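Haloacid dehalogenase domain protein hydrolase (Planctomyces limnophilus, PDB 4OVY) binds a calcium ion and is probably a hydrolase, possibly a phosphatase, of the haloacid dehalogenase (HAD) superfamily. Local coordinates at residues A[37-43]-A[155-161]; A[43-48]-A[171-176]; A[164-169]-A[183-187]. Numbering follows the deposited sequence.

Contact 1: A[37-43]-A[155-161]; sequences RIVTFDN and FKTFIVS. With CA (calcium ion), chain J.
Strands 38-41 and 156-161 run parallel, their short axes approaching to 4.5 Å and crossing at -34°. Both are extended (phi -103° to -128°, psi 130° to 136° in 38-41; phi -94° to -132°, psi 96° to 153° in 156-161), and Ile38 pairs with Lys156, Val39 with Thr157, Thr40 with Phe158 and Phe41 with Ile159, CA-CA 4.8 to 5.1 Å. Five backbone hydrogen bonds hold the register: Lys156 N to Arg37 O (2.8 Å), Val39 N to Lys156 O (3.1 Å), Phe158 N to Val39 O (2.9 Å), Phe41 N to Phe158 O (2.9 Å) and Val160 N to Phe41 O (2.8 Å). The pair belongs to the parallel core of the sheet in the HAD Rossmann-like fold, where strand 230-233 also flanks strand 38-41. On one face Ile38 CG2 lies 4.0 Å from Phe158 CD1. On the other, which helix 141-152 covers at Phe41, Val39 CG1 meets Thr157 CG2 at 3.7 Å. Arg37 CB stands over the Phe155 ring (CH-pi, centroid 4.0 Å). Beyond the strand, Asp42 (chi1 t) binds calcium through OD2 (2.3 Å); its OD1, salt-bridged to Lys216, accepts from water 1 (2.6 Å). Ser161 OG, hydrogen-bonded to Ala163 N, lies 2.5 Å from that water.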
loop_
_atom_site.group_PDB
_atom_site.type_symbol
_atom_site.label_atom_id
_atom_site.label_comp_id
_atom_site.label_asym_id
_atom_site.label_seq_id
_atom_site.Cartn_x
_atom_site.Cartn_y
_atom_site.Cartn_z
ATOM N N ARG A 37 15.010 4.864 -1.658
ATOM C CA ARG A 37 14.817 6.283 -1.346
ATOM C C ARG A 37 13.349 6.622 -1.094
ATOM O O ARG A 37 12.679 7.233 -1.927
ATOM C CB ARG A 37 15.395 7.152 -2.459
ATOM C CG ARG A 37 16.895 6.962 -2.623
ATOM C CD ARG A 37 17.459 7.848 -3.717
ATOM N NE ARG A 37 18.793 7.397 -4.076
ATOM C CZ ARG A 37 19.470 7.784 -5.150
ATOM N NH1 ARG A 37 18.960 8.672 -6.000
ATOM N NH2 ARG A 37 20.673 7.268 -5.368
ATOM N N ILE A 38 12.870 6.213 0.073
ATOM C CA ILE A 38 11.491 6.429 0.497
ATOM C C ILE A 38 11.486 7.567 1.501
ATOM O O ILE A 38 12.265 7.552 2.469
ATOM C CB ILE A 38 10.923 5.175 1.203
ATOM C CG1 ILE A 38 10.996 3.940 0.298
ATOM C CG2 ILE A 38 9.502 5.420 1.703
ATOM C CD1 ILE A 38 10.407 4.147 -1.075
ATOM N N VAL A 39 10.613 8.544 1.273
ATOM C CA VAL A 39 10.409 9.651 2.204
ATOM C C VAL A 39 8.923 9.788 2.526
ATOM O O VAL A 39 8.082 9.716 1.630
ATOM C CB VAL A 39 10.991 10.987 1.673
ATOM C CG1 VAL A 39 10.409 11.360 0.322
ATOM C CG2 VAL A 39 10.762 12.109 2.673
ATOM N N THR A 40 8.616 9.969 3.812
ATOM C CA THR A 40 7.238 10.053 4.283
ATOM C C THR A 40 6.939 11.415 4.902
ATOM O O THR A 40 7.733 11.953 5.680
ATOM C CB THR A 40 6.908 8.944 5.304
ATOM O OG1 THR A 40 7.856 8.967 6.380
ATOM C CG2 THR A 40 6.910 7.591 4.642
ATOM N N PHE A 41 5.781 11.957 4.541
ATOM C CA PHE A 41 5.296 13.237 5.038
ATOM C C PHE A 41 3.941 13.054 5.704
ATOM O O PHE A 41 3.054 12.411 5.147
ATOM C CB PHE A 41 5.082 14.216 3.877
ATOM C CG PHE A 41 6.344 14.616 3.168
ATOM C CD1 PHE A 41 6.877 13.821 2.164
ATOM C CD2 PHE A 41 6.987 15.802 3.487
ATOM C CE1 PHE A 41 8.041 14.191 1.509
ATOM C CE2 PHE A 41 8.154 16.176 2.835
ATOM C CZ PHE A 41 8.675 15.371 1.844
ATOM N N ASP A 42 3.753 13.661 6.868
ATOM C CA ASP A 42 2.400 13.931 7.335
ATOM C C ASP A 42 1.770 14.956 6.380
ATOM O O ASP A 42 2.486 15.640 5.631
ATOM C CB ASP A 42 2.427 14.467 8.762
ATOM C CG ASP A 42 1.078 14.385 9.455
ATOM O OD1 ASP A 42 0.111 13.809 8.921
ATOM O OD2 ASP A 42 0.992 14.904 10.570
ATOM N N ASN A 43 0.443 15.059 6.401
ATOM C CA ASN A 43 -0.266 16.047 5.586
ATOM C C ASN A 43 -0.678 17.275 6.408
ATOM O O ASN A 43 -0.077 18.342 6.282
ATOM C CB ASN A 43 -1.490 15.407 4.909
ATOM C CG ASN A 43 -2.172 16.346 3.919
ATOM O OD1 ASN A 43 -1.519 17.155 3.253
ATOM N ND2 ASN A 43 -3.490 16.241 3.820
ATOM N N PHE A 155 13.680 10.086 -5.204
ATOM C CA PHE A 155 12.935 9.649 -4.015
ATOM C C PHE A 155 11.493 9.383 -4.398
ATOM O O PHE A 155 10.959 10.061 -5.272
ATOM C CB PHE A 155 12.898 10.723 -2.924
ATOM C CG PHE A 155 14.160 10.847 -2.133
ATOM C CD1 PHE A 155 15.301 11.388 -2.700
ATOM C CD2 PHE A 155 14.199 10.455 -0.799
ATOM C CE1 PHE A 155 16.465 11.514 -1.965
ATOM C CE2 PHE A 155 15.362 10.582 -0.056
ATOM C CZ PHE A 155 16.497 11.105 -0.642
ATOM N N LYS A 156 10.867 8.415 -3.733
ATOM C CA LYS A 156 9.417 8.224 -3.793
ATOM C C LYS A 156 8.806 8.887 -2.572
ATOM O O LYS A 156 9.112 8.513 -1.436
ATOM C CB LYS A 156 9.031 6.742 -3.793
ATOM C CG LYS A 156 9.413 6.005 -5.060
ATOM C CD LYS A 156 9.055 4.524 -5.003
ATOM C CE LYS A 156 7.628 4.235 -5.436
ATOM N NZ LYS A 156 7.494 2.848 -5.986
ATOM N N THR A 157 7.928 9.851 -2.819
ATOM C CA THR A 157 7.333 10.672 -1.774
ATOM C C THR A 157 5.976 10.091 -1.390
ATOM O O THR A 157 5.089 9.997 -2.232
ATOM C CB THR A 157 7.130 12.125 -2.253
ATOM O OG1 THR A 157 6.373 12.131 -3.472
ATOM C CG2 THR A 157 8.474 12.815 -2.494
ATOM N N PHE A 158 5.831 9.696 -0.127
ATOM C CA PHE A 158 4.571 9.173 0.402
ATOM C C PHE A 158 3.954 10.139 1.421
ATOM O O PHE A 158 4.665 10.821 2.173
ATOM C CB PHE A 158 4.800 7.853 1.144
ATOM C CG PHE A 158 5.018 6.665 0.261
ATOM C CD1 PHE A 158 6.243 6.467 -0.369
ATOM C CD2 PHE A 158 4.027 5.698 0.116
ATOM C CE1 PHE A 158 6.457 5.349 -1.156
ATOM C CE2 PHE A 158 4.240 4.584 -0.671
ATOM C CZ PHE A 158 5.454 4.409 -1.308
ATOM N N ILE A 159 2.628 10.164 1.468
ATOM C CA ILE A 159 1.919 10.752 2.601
ATOM C C ILE A 159 1.596 9.653 3.613
ATOM O O ILE A 159 1.166 8.559 3.238
ATOM C CB ILE A 159 0.624 11.456 2.158
ATOM C CG1 ILE A 159 0.966 12.763 1.442
ATOM C CG2 ILE A 159 -0.282 11.750 3.347
ATOM C CD1 ILE A 159 -0.216 13.372 0.720
ATOM N N VAL A 160 1.811 9.964 4.889
ATOM C CA VAL A 160 1.471 9.086 6.001
ATOM C C VAL A 160 0.731 9.949 7.031
ATOM O O VAL A 160 1.343 10.628 7.846
ATOM C CB VAL A 160 2.714 8.409 6.608
ATOM C CG1 VAL A 160 2.320 7.422 7.702
ATOM C CG2 VAL A 160 3.505 7.678 5.527
ATOM N N SER A 161 -0.600 9.914 6.967
ATOM C CA SER A 161 -1.455 10.849 7.707
ATOM C C SER A 161 -2.484 10.111 8.555
ATOM O O SER A 161 -2.882 8.999 8.235
ATOM C CB SER A 161 -2.164 11.782 6.723
ATOM O OG SER A 161 -3.212 12.518 7.336
HETATM CA CA CA J . 0.124 16.777 11.610
HETATM O O HOH W 1 -2.364 14.486 8.682
HETATM O O HOH W 2 0.620 14.416 13.065
HETATM O O HOH W 3 -1.448 17.343 12.862
#

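Contact 2: A[43-48]-A[171-176]; sequences NDGTLW and WAKEVY. With CA (calcium ion), chain J; EDO (1,2-ethanediol), chain H.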
loop_
_atom_site.group_PDB
_atom_site.type_symbol
_atom_site.label_atom_id
_atom_site.label_comp_id
_atom_site.label_asym_id
_atom_site.label_seq_id
_atom_site.Cartn_x
_atom_site.Cartn_y
_atom_site.Cartn_z
ATOM N N ASN A 43 0.443 15.059 6.401
ATOM C CA ASN A 43 -0.266 16.047 5.586
ATOM C C ASN A 43 -0.678 17.275 6.408
ATOM O O ASN A 43 -0.077 18.342 6.282
ATOM C CB ASN A 43 -1.490 15.407 4.909
ATOM C CG ASN A 43 -2.172 16.346 3.919
ATOM O OD1 ASN A 43 -1.519 17.155 3.253
ATOM N ND2 ASN A 43 -3.490 16.241 3.820
ATOM N N ASP A 44 -1.686 17.114 7.263
ATOM C CA ASP A 44 -2.191 18.219 8.092
ATOM C C ASP A 44 -1.048 18.853 8.889
ATOM O O ASP A 44 -0.384 18.169 9.644
ATOM C CB ASP A 44 -3.249 17.719 9.079
ATOM C CG ASP A 44 -4.491 17.161 8.402
ATOM O OD1 ASP A 44 -4.845 17.589 7.281
ATOM O OD2 ASP A 44 -5.131 16.289 9.018
ATOM N N GLY A 45 -0.816 20.149 8.703
ATOM C CA GLY A 45 0.191 20.879 9.468
ATOM C C GLY A 45 1.617 20.706 8.977
ATOM O O GLY A 45 2.531 21.349 9.494
ATOM N N THR A 46 1.810 19.828 7.992
ATOM C CA THR A 46 3.127 19.541 7.443
ATOM C C THR A 46 3.194 19.998 5.978
ATOM O O THR A 46 4.137 20.688 5.594
ATOM C CB THR A 46 3.449 18.044 7.580
ATOM O OG1 THR A 46 3.605 17.723 8.971
ATOM C CG2 THR A 46 4.729 17.675 6.841
ATOM N N LEU A 47 2.203 19.604 5.179
ATOM C CA LEU A 47 2.091 20.011 3.773
ATOM C C LEU A 47 1.066 21.125 3.550
ATOM O O LEU A 47 1.140 21.849 2.554
ATOM C CB LEU A 47 1.714 18.809 2.904
ATOM C CG LEU A 47 2.726 17.663 2.821
ATOM C CD1 LEU A 47 2.225 16.542 1.927
ATOM C CD2 LEU A 47 4.073 18.169 2.312
ATOM N N TRP A 48 0.087 21.238 4.446
ATOM C CA TRP A 48 -0.942 22.261 4.330
ATOM C C TRP A 48 -1.514 22.651 5.689
ATOM O O TRP A 48 -1.212 22.029 6.704
ATOM C CB TRP A 48 -2.044 21.814 3.360
ATOM C CG TRP A 48 -3.016 20.785 3.865
ATOM C CD1 TRP A 48 -2.865 19.945 4.935
ATOM C CD2 TRP A 48 -4.286 20.461 3.282
ATOM N NE1 TRP A 48 -3.967 19.138 5.059
ATOM C CE2 TRP A 48 -4.849 19.429 4.055
ATOM C CE3 TRP A 48 -4.997 20.940 2.178
ATOM C CZ2 TRP A 48 -6.089 18.877 3.765
ATOM C CZ3 TRP A 48 -6.235 20.388 1.895
ATOM C CH2 TRP A 48 -6.769 19.373 2.686
ATOM N N TRP A 171 -7.397 14.385 -4.669
ATOM C CA TRP A 171 -6.714 15.619 -5.087
ATOM C C TRP A 171 -5.190 15.632 -4.881
ATOM O O TRP A 171 -4.511 16.545 -5.371
ATOM C CB TRP A 171 -7.346 16.819 -4.368
ATOM C CG TRP A 171 -7.412 16.661 -2.881
ATOM C CD1 TRP A 171 -8.438 16.115 -2.157
ATOM C CD2 TRP A 171 -6.412 17.033 -1.938
ATOM N NE1 TRP A 171 -8.136 16.126 -0.817
ATOM C CE2 TRP A 171 -6.895 16.682 -0.653
ATOM C CE3 TRP A 171 -5.151 17.623 -2.047
ATOM C CZ2 TRP A 171 -6.161 16.913 0.509
ATOM C CZ3 TRP A 171 -4.421 17.853 -0.887
ATOM C CH2 TRP A 171 -4.928 17.498 0.372
ATOM N N ALA A 172 -4.649 14.639 -4.179
ATOM C CA ALA A 172 -3.226 14.661 -3.793
ATOM C C ALA A 172 -2.269 14.601 -4.990
ATOM O O ALA A 172 -1.161 15.160 -4.938
ATOM C CB ALA A 172 -2.917 13.536 -2.801
ATOM N N LYS A 173 -2.681 13.934 -6.067
ATOM C CA LYS A 173 -1.822 13.841 -7.244
ATOM C C LYS A 173 -1.700 15.199 -7.909
ATOM O O LYS A 173 -0.588 15.637 -8.198
ATOM C CB LYS A 173 -2.320 12.810 -8.245
ATOM C CG LYS A 173 -1.247 12.390 -9.238
ATOM C CD LYS A 173 -1.845 11.527 -10.336
ATOM C CE LYS A 173 -2.379 12.369 -11.484
ATOM N NZ LYS A 173 -1.327 12.588 -12.515
ATOM N N GLU A 174 -2.831 15.866 -8.140
ATOM C CA GLU A 174 -2.812 17.201 -8.748
ATOM C C GLU A 174 -2.060 18.213 -7.887
ATOM O O GLU A 174 -1.300 19.032 -8.402
ATOM C CB GLU A 174 -4.231 17.717 -8.982
ATOM C CG GLU A 174 -4.295 19.065 -9.699
ATOM C CD GLU A 174 -5.579 19.846 -9.425
ATOM O OE1 GLU A 174 -6.604 19.231 -9.039
ATOM O OE2 GLU A 174 -5.565 21.089 -9.596
ATOM N N VAL A 175 -2.289 18.164 -6.579
ATOM C CA VAL A 175 -1.821 19.215 -5.676
ATOM C C VAL A 175 -0.381 18.992 -5.228
ATOM O O VAL A 175 0.418 19.931 -5.244
ATOM C CB VAL A 175 -2.762 19.351 -4.456
ATOM C CG1 VAL A 175 -2.199 20.323 -3.429
ATOM C CG2 VAL A 175 -4.148 19.802 -4.912
ATOM N N TYR A 176 -0.058 17.761 -4.835
ATOM C CA TYR A 176 1.270 17.416 -4.303
ATOM C C TYR A 176 2.140 16.605 -5.256
ATOM O O TYR A 176 3.329 16.410 -4.982
ATOM C CB TYR A 176 1.130 16.587 -3.012
ATOM C CG TYR A 176 0.460 17.284 -1.854
ATOM C CD1 TYR A 176 0.810 18.582 -1.489
ATOM C CD2 TYR A 176 -0.498 16.625 -1.082
ATOM C CE1 TYR A 176 0.210 19.210 -0.409
ATOM C CE2 TYR A 176 -1.105 17.248 0.000
ATOM C CZ TYR A 176 -0.748 18.536 0.334
ATOM O OH TYR A 176 -1.338 19.158 1.407
HETATM CA CA CA J . 0.124 16.777 11.610
HETATM C C1 EDO H . -5.672 14.312 11.332
HETATM O O1 EDO H . -4.366 14.741 10.916
HETATM C C2 EDO H . -5.611 13.725 12.737
HETATM O O2 EDO H . -4.448 12.899 12.874
HETATM O O HOH W 2 0.620 14.416 13.065
HETATM O O HOH W 3 -1.448 17.343 12.862
#
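Asn43 opens a tight turn, its O accepting backbone hydrogen bonds from Thr46 N (2.9 Å), Leu47 N (2.8 Å) and, weakly, Trp48 N (3.4 Å), while its side chain points across to the helical segment. There Asn43 OD1 receives a weak hydrogen bond from Tyr176 OH (2.7 Å), and Asn43 ND2 lies 3.9 Å from Trp171 CH2. Asp44 binds calcium through its backbone O (2.5 Å), whereas its carboxylate turns to other partners: OD1 accepts from Trp48 NE1 (2.8 Å) and OD2 from O1 of an ethanediol, probably from the crystallisation liquor (2.6 Å). A metal-binding carbonyl on the second aspartate of the DxD signature is characteristic of HAD enzymes, where the carboxylate usually serves as general acid; whether Asp44 does so here is not established. Gly45, with phi at 80°, lets the chain curl back so that its N bonds to Trp48 O (2.8 Å). Thr46 turns its OG1 to the metal ligand Asn234. Leu47 places CD1 over the Tyr176 ring, 3.8 Å from the centroid, in a CH-pi contact. Trp48 packs obliquely on Trp171, six-membered ring centroids 4.6 Å apart and planes at 32°, with Trp48 CH2 3.3 Å from Trp171 CZ2. The calcium-binding turn rests on Tyr176 and on the N-cap residue Trp171 of helix 172-176; the Tyr176 side chain also touches Ile159 of strand 156-161 and Leu144 and Leu147 of helix 141-152.

Contact 3: A[164-169]-A[183-187]; sequences GIEFMR and VIGSS. With EDO (1,2-ethanediol), chain D.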
loop_
_atom_site.group_PDB
_atom_site.type_symbol
_atom_site.label_atom_id
_atom_site.label_comp_id
_atom_site.label_asym_id
_atom_site.label_seq_id
_atom_site.Cartn_x
_atom_site.Cartn_y
_atom_site.Cartn_z
ATOM N N GLY A 164 -8.283 10.557 6.770
ATOM C CA GLY A 164 -8.812 9.527 5.898
ATOM C C GLY A 164 -8.086 9.476 4.569
ATOM O O GLY A 164 -7.954 10.488 3.874
ATOM N N ILE A 165 -7.629 8.278 4.225
ATOM C CA ILE A 165 -6.942 8.021 2.974
ATOM C C ILE A 165 -7.795 8.484 1.778
ATOM O O ILE A 165 -7.284 9.107 0.848
ATOM C CB ILE A 165 -6.525 6.529 2.909
ATOM C CG1 ILE A 165 -5.475 6.278 1.840
ATOM C CG2 ILE A 165 -7.722 5.612 2.702
ATOM C CD1 ILE A 165 -5.002 4.839 1.822
ATOM N N GLU A 166 -9.104 8.244 1.847
ATOM C CA GLU A 166 -10.011 8.580 0.754
ATOM C C GLU A 166 -10.450 10.041 0.738
ATOM O O GLU A 166 -11.022 10.513 -0.251
ATOM C CB GLU A 166 -11.224 7.641 0.760
ATOM C CG GLU A 166 -10.875 6.164 0.568
ATOM C CD GLU A 166 -9.942 5.887 -0.614
ATOM O OE1 GLU A 166 -10.001 6.604 -1.642
ATOM O OE2 GLU A 166 -9.141 4.931 -0.527
ATOM N N PHE A 167 -10.183 10.762 1.823
ATOM C CA PHE A 167 -10.327 12.216 1.808
ATOM C C PHE A 167 -9.197 12.880 1.010
ATOM O O PHE A 167 -9.413 13.918 0.390
ATOM C CB PHE A 167 -10.353 12.789 3.223
ATOM C CG PHE A 167 -10.588 14.260 3.257
ATOM C CD1 PHE A 167 -11.850 14.775 2.971
ATOM C CD2 PHE A 167 -9.547 15.141 3.532
ATOM C CE1 PHE A 167 -12.073 16.139 2.979
ATOM C CE2 PHE A 167 -9.766 16.507 3.538
ATOM C CZ PHE A 167 -11.030 17.005 3.265
HETATM N N MSE A 168 -8.000 12.297 1.051
HETATM C CA MSE A 168 -6.816 12.912 0.413
HETATM C C MSE A 168 -6.611 12.463 -1.013
HETATM O O MSE A 168 -6.152 13.240 -1.862
HETATM C CB MSE A 168 -5.567 12.563 1.224
HETATM C CG MSE A 168 -5.627 13.185 2.619
HETATM SE SE MSE A 168 -4.028 12.690 3.661
HETATM C CE MSE A 168 -4.439 10.795 3.988
ATOM N N ARG A 169 -6.947 11.212 -1.299
ATOM C CA ARG A 169 -6.652 10.614 -2.610
ATOM C C ARG A 169 -7.245 11.307 -3.838
ATOM O O ARG A 169 -6.621 11.285 -4.894
ATOM C CB ARG A 169 -7.025 9.131 -2.638
ATOM C CG ARG A 169 -5.939 8.236 -2.073
ATOM C CD ARG A 169 -6.398 6.797 -1.955
ATOM N NE ARG A 169 -5.266 5.888 -1.789
ATOM C CZ ARG A 169 -5.361 4.608 -1.442
ATOM N NH1 ARG A 169 -6.539 4.048 -1.178
ATOM N NH2 ARG A 169 -4.268 3.877 -1.367
ATOM N N VAL A 183 -0.308 7.243 -0.905
ATOM C CA VAL A 183 -1.011 7.909 0.181
ATOM C C VAL A 183 -1.383 6.828 1.192
ATOM O O VAL A 183 -1.995 5.822 0.837
ATOM C CB VAL A 183 -2.282 8.629 -0.302
ATOM C CG1 VAL A 183 -3.012 9.266 0.883
ATOM C CG2 VAL A 183 -1.940 9.679 -1.354
ATOM N N ILE A 184 -0.973 7.031 2.436
ATOM C CA ILE A 184 -1.291 6.134 3.534
ATOM C C ILE A 184 -2.071 6.952 4.546
ATOM O O ILE A 184 -1.679 8.070 4.892
ATOM C CB ILE A 184 -0.012 5.560 4.171
ATOM C CG1 ILE A 184 0.720 4.673 3.166
ATOM C CG2 ILE A 184 -0.319 4.760 5.428
ATOM C CD1 ILE A 184 2.128 4.306 3.594
ATOM N N GLY A 185 -3.188 6.405 5.005
ATOM C CA GLY A 185 -4.055 7.127 5.913
ATOM C C GLY A 185 -4.944 6.200 6.714
ATOM O O GLY A 185 -4.793 4.975 6.676
ATOM N N SER A 186 -5.871 6.791 7.445
ATOM C CA SER A 186 -6.868 6.007 8.171
ATOM C C SER A 186 -7.950 5.564 7.188
ATOM O O SER A 186 -8.172 6.211 6.167
ATOM C CB SER A 186 -7.477 6.824 9.305
ATOM O OG SER A 186 -6.498 7.164 10.268
ATOM N N SER A 187 -8.627 4.466 7.496
ATOM C CA SER A 187 -9.596 3.895 6.565
ATOM C C SER A 187 -10.716 3.111 7.257
ATOM O O SER A 187 -10.581 2.677 8.404
ATOM C CB SER A 187 -8.872 2.987 5.556
ATOM O OG SER A 187 -8.156 1.943 6.210
HETATM C C1 EDO D . -3.262 2.435 5.619
HETATM O O1 EDO D . -3.294 3.322 4.491
HETATM C C2 EDO D . -4.591 1.693 5.782
HETATM O O2 EDO D . -5.685 2.600 5.952
#
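Here a beta-alpha-beta connection of the core sheet begins: the chain leaving strand 156-161 turns into helix 165-168, which packs against residues 183-187 of strand 183-195, the parallel neighbour of the strand it left. Gly164, at the N-cap, forms a parallel bridge with Ser186, and Ile165 N donates to Ser186 O (2.9 Å, 173°), so the first helical residue is still paired with the sheet. Ile165 lies along the strand, with CD1 3.3 Å from Val183 O and CG1 4.0 Å from Val183 CG1. Selenomethionine Met168 brings CE to 3.7 Å from Val183 CG1 and 4.2 Å from Gly185 CA; a CB on Gly185 would clash with this methyl and with Ile165 N. An ethanediol, probably from the crystallisation liquor, hydrogen-bonds to Gly185 N through O1 (3.1 Å) and to Gly185 O through O2 (2.6 Å). Arg169 packs its CG 4.1 Å from Val183 CB and salt-bridges Glu166 (NH1 to OE2, 2.8 Å). At the dimer interface, Glu166 also pairs with Arg221 of the second subunit.

How the contacts relate
From the N terminus, segment 37-43 opens contact 1 as a core strand, and Asn43, shared with contact 2, leads into the metal-binding turn. The chain then makes a long, largely helical excursion before strand 156-161 closes contact 1. Contact 3 opens at residue 164, in series with contact 1, but contact 2 crosses both: it closes at 171-176, after contact 1 has closed and before contact 3 closes at 183-187. Backbone pairing of Ile159 and Ser161 with Ile184 continues the sheet from contact 1 to contact 3. Ile159 also packs on Leu47 and Tyr176, joining contacts 1 and 2. At the C-terminal end of strand 38-41, Met168 SE packs on Asn43 ND2 of the calcium-binding loop, bringing in contact 3.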